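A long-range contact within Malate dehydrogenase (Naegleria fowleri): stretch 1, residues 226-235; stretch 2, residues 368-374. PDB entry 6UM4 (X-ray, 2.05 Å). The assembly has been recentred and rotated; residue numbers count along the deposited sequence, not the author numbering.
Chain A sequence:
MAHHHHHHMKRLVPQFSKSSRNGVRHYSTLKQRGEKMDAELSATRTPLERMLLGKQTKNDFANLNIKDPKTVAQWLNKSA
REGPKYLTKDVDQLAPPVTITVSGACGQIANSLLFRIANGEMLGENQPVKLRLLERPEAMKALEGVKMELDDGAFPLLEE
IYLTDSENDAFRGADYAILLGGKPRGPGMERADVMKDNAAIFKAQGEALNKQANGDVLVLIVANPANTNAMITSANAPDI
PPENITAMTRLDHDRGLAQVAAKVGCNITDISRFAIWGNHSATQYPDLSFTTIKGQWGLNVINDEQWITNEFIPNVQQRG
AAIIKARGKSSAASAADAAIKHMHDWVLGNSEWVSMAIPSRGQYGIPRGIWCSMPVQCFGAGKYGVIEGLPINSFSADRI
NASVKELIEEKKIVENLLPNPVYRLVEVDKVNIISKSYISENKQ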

# COMPACT_ATOMS: atom_id res chain seq x y z
N ALA A 226 -14.42 -18.09 -0.09
CA ALA A 226 -14.74 -17.02 -1.04
C ALA A 226 -15.84 -17.43 -2.00
O ALA A 226 -16.91 -16.83 -2.01
N ASN A 227 -15.61 -18.50 -2.79
CA ASN A 227 -16.58 -18.90 -3.82
C ASN A 227 -17.96 -19.08 -3.24
O ASN A 227 -18.96 -18.62 -3.81
N THR A 228 -18.04 -19.79 -2.11
CA THR A 228 -19.32 -20.06 -1.49
C THR A 228 -19.94 -18.79 -0.90
O THR A 228 -21.15 -18.58 -0.99
N ASN A 229 -19.12 -17.94 -0.28
CA ASN A 229 -19.65 -16.67 0.21
C ASN A 229 -20.27 -15.86 -0.93
O ASN A 229 -21.36 -15.30 -0.79
N ALA A 230 -19.58 -15.81 -2.07
CA ALA A 230 -20.09 -15.06 -3.22
C ALA A 230 -21.42 -15.65 -3.70
O ALA A 230 -22.37 -14.91 -4.02
N MET A 231 -21.50 -16.98 -3.74
CA MET A 231 -22.72 -17.64 -4.15
C MET A 231 -23.88 -17.30 -3.22
O MET A 231 -25.01 -17.10 -3.68
N ILE A 232 -23.64 -17.31 -1.91
CA ILE A 232 -24.68 -16.93 -0.96
C ILE A 232 -25.08 -15.47 -1.13
O ILE A 232 -26.26 -15.11 -1.03
N THR A 233 -24.09 -14.59 -1.34
CA THR A 233 -24.40 -13.18 -1.55
C THR A 233 -25.35 -13.02 -2.73
O THR A 233 -26.38 -12.34 -2.62
N SER A 234 -25.00 -13.64 -3.86
CA SER A 234 -25.78 -13.52 -5.08
C SER A 234 -27.16 -14.13 -4.91
O SER A 234 -28.15 -13.58 -5.41
N ALA A 235 -27.25 -15.29 -4.24
CA ALA A 235 -28.54 -15.95 -4.06
C ALA A 235 -29.51 -15.08 -3.29
O ALA A 235 -30.73 -15.23 -3.43
N ARG A 368 -23.82 -25.77 -12.91
CA ARG A 368 -24.39 -24.45 -12.67
C ARG A 368 -24.68 -24.25 -11.18
O ARG A 368 -24.80 -25.19 -10.40
N GLY A 369 -24.79 -22.99 -10.80
CA GLY A 369 -25.15 -22.68 -9.43
C GLY A 369 -23.98 -22.61 -8.46
O GLY A 369 -24.19 -22.29 -7.28
N ILE A 370 -22.76 -22.90 -8.89
CA ILE A 370 -21.58 -22.69 -8.06
C ILE A 370 -20.78 -21.56 -8.67
O ILE A 370 -20.87 -21.28 -9.87
N TRP A 371 -19.98 -20.91 -7.82
CA TRP A 371 -18.99 -19.95 -8.28
C TRP A 371 -17.68 -20.69 -8.46
O TRP A 371 -17.23 -21.43 -7.57
N CYS A 372 -17.07 -20.52 -9.63
CA CYS A 372 -15.93 -21.33 -10.00
C CYS A 372 -14.96 -20.47 -10.75
O CYS A 372 -15.36 -19.78 -11.70
N SER A 373 -13.69 -20.53 -10.36
CA SER A 373 -12.64 -19.77 -11.02
C SER A 373 -12.38 -20.33 -12.41
O SER A 373 -12.39 -21.55 -12.62
N MET A 374 -12.23 -19.44 -13.38
CA MET A 374 -12.00 -19.82 -14.76
C MET A 374 -11.07 -18.80 -15.40
O MET A 374 -11.03 -17.65 -14.97

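What does the loop before the strand offer the helix? Arg368 stays out of reach, and Gly369 contributes backbone alone: its carbonyl O lies 3.5 Å from Met231 SD. With phi near 87°, a CB here would be jammed against the carbonyl O of the preceding residue, so the turn itself calls for glycine. Ile370 follows with chi1 p and chi2 t; its CB points sideways and the end of its side chain leads away from the helix.

How does Trp371 fill the space between the stretches? Its CB points toward the helix, and chi1 near -97°, between wells, with chi2 near -121° lays one face of the indole against the helix. Ala230, also pointing toward the contact, sets its CB over the five-membered ring, 3.7 Å from Trp371 CD1. One residue on, Met231 CA sits 3.9 Å from the centroid of the Trp371 six-membered ring, so helix backbone packs directly on the indole. Met231 CB is 3.6 Å from Trp371 CE3, while its chain, chi1 t and chi3 p, leads away at its end. Ser234, chi1 t, approaches obliquely, its OG 3.3 Å from Trp371 CH2.

What holds the polar backbone of Trp371? Asn227 has a sideways CB, but chi1 m and chi2 near 46° bring its amide nearer the strand. There Asn227 ND2 donates a nearly straight hydrogen bond to Trp371 O, at 2.9 Å. A water accepts from Trp371 N, 2.8 Å from the water O, and donates a weak hydrogen bond to Asn227 O at 3.4 Å. Both backbone polar groups of Trp371 thus connect to one helix residue.

Does the contact continue along the strand? It fades quickly: Cys372, chi1 t, points away, leaving its CA 3.9 Å from Asn227 ND2. Ser373, also t, points sideways, and Met374 is out of reach.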

# COMPACT_ATOMS: atom_id res chain seq x y z
CB ALA A 226 -13.48 -16.60 -1.80
CB ASN A 227 -16.15 -20.22 -4.50
CG ASN A 227 -14.81 -20.12 -5.17
OD1 ASN A 227 -13.86 -19.59 -4.58
ND2 ASN A 227 -14.71 -20.62 -6.40
CB THR A 228 -19.12 -21.12 -0.42
OG1 THR A 228 -18.56 -22.29 -1.03
CG2 THR A 228 -20.45 -21.50 0.23
CB ASN A 229 -18.55 -15.87 0.90
CG ASN A 229 -18.23 -16.39 2.29
OD1 ASN A 229 -19.01 -17.12 2.90
ND2 ASN A 229 -17.04 -16.04 2.79
CB ALA A 230 -19.07 -15.10 -4.36
CB MET A 231 -22.50 -19.14 -4.18
CG MET A 231 -23.73 -19.89 -4.70
SD MET A 231 -23.81 -21.46 -3.85
CE MET A 231 -24.16 -20.88 -2.20
CB ILE A 232 -24.23 -17.22 0.48
CG1 ILE A 232 -24.16 -18.72 0.73
CG2 ILE A 232 -25.21 -16.58 1.47
CD1 ILE A 232 -25.52 -19.39 0.66
CB THR A 233 -23.12 -12.39 -1.81
OG1 THR A 233 -22.19 -12.59 -0.74
CG2 THR A 233 -23.43 -10.90 -1.94
CB SER A 234 -25.02 -14.18 -6.23
OG SER A 234 -25.73 -14.09 -7.45
CB ALA A 235 -28.37 -17.27 -3.33
CB ARG A 368 -25.68 -24.29 -13.50
CG ARG A 368 -25.52 -24.73 -14.98
CD ARG A 368 -26.81 -24.64 -15.81
NE ARG A 368 -27.07 -23.29 -16.31
CZ ARG A 368 -26.97 -22.92 -17.59
NH1 ARG A 368 -27.22 -21.66 -17.94
NH2 ARG A 368 -26.62 -23.81 -18.52
CB ILE A 370 -20.68 -23.94 -7.91
CG1 ILE A 370 -20.28 -24.46 -9.29
CG2 ILE A 370 -21.34 -25.01 -7.07
CD1 ILE A 370 -19.13 -25.44 -9.22
CB TRP A 371 -18.83 -18.80 -7.30
CG TRP A 371 -19.62 -17.55 -7.64
CD1 TRP A 371 -19.12 -16.30 -7.87
CD2 TRP A 371 -21.04 -17.45 -7.80
NE1 TRP A 371 -20.14 -15.43 -8.17
CE2 TRP A 371 -21.33 -16.10 -8.11
CE3 TRP A 371 -22.10 -18.35 -7.69
CZ2 TRP A 371 -22.64 -15.63 -8.33
CZ3 TRP A 371 -23.41 -17.89 -7.91
CH2 TRP A 371 -23.66 -16.54 -8.23
CB CYS A 372 -16.38 -22.51 -10.86
SG CYS A 372 -15.05 -23.58 -11.39
CB SER A 373 -11.36 -19.80 -10.17
OG SER A 373 -10.35 -18.93 -10.65
CB MET A 374 -13.32 -19.88 -15.56
CG MET A 374 -14.41 -20.73 -14.97
SD MET A 374 -15.91 -20.76 -15.99
CE MET A 374 -17.08 -21.21 -14.70
O HOH W 1 -19.94 -21.62 -5.07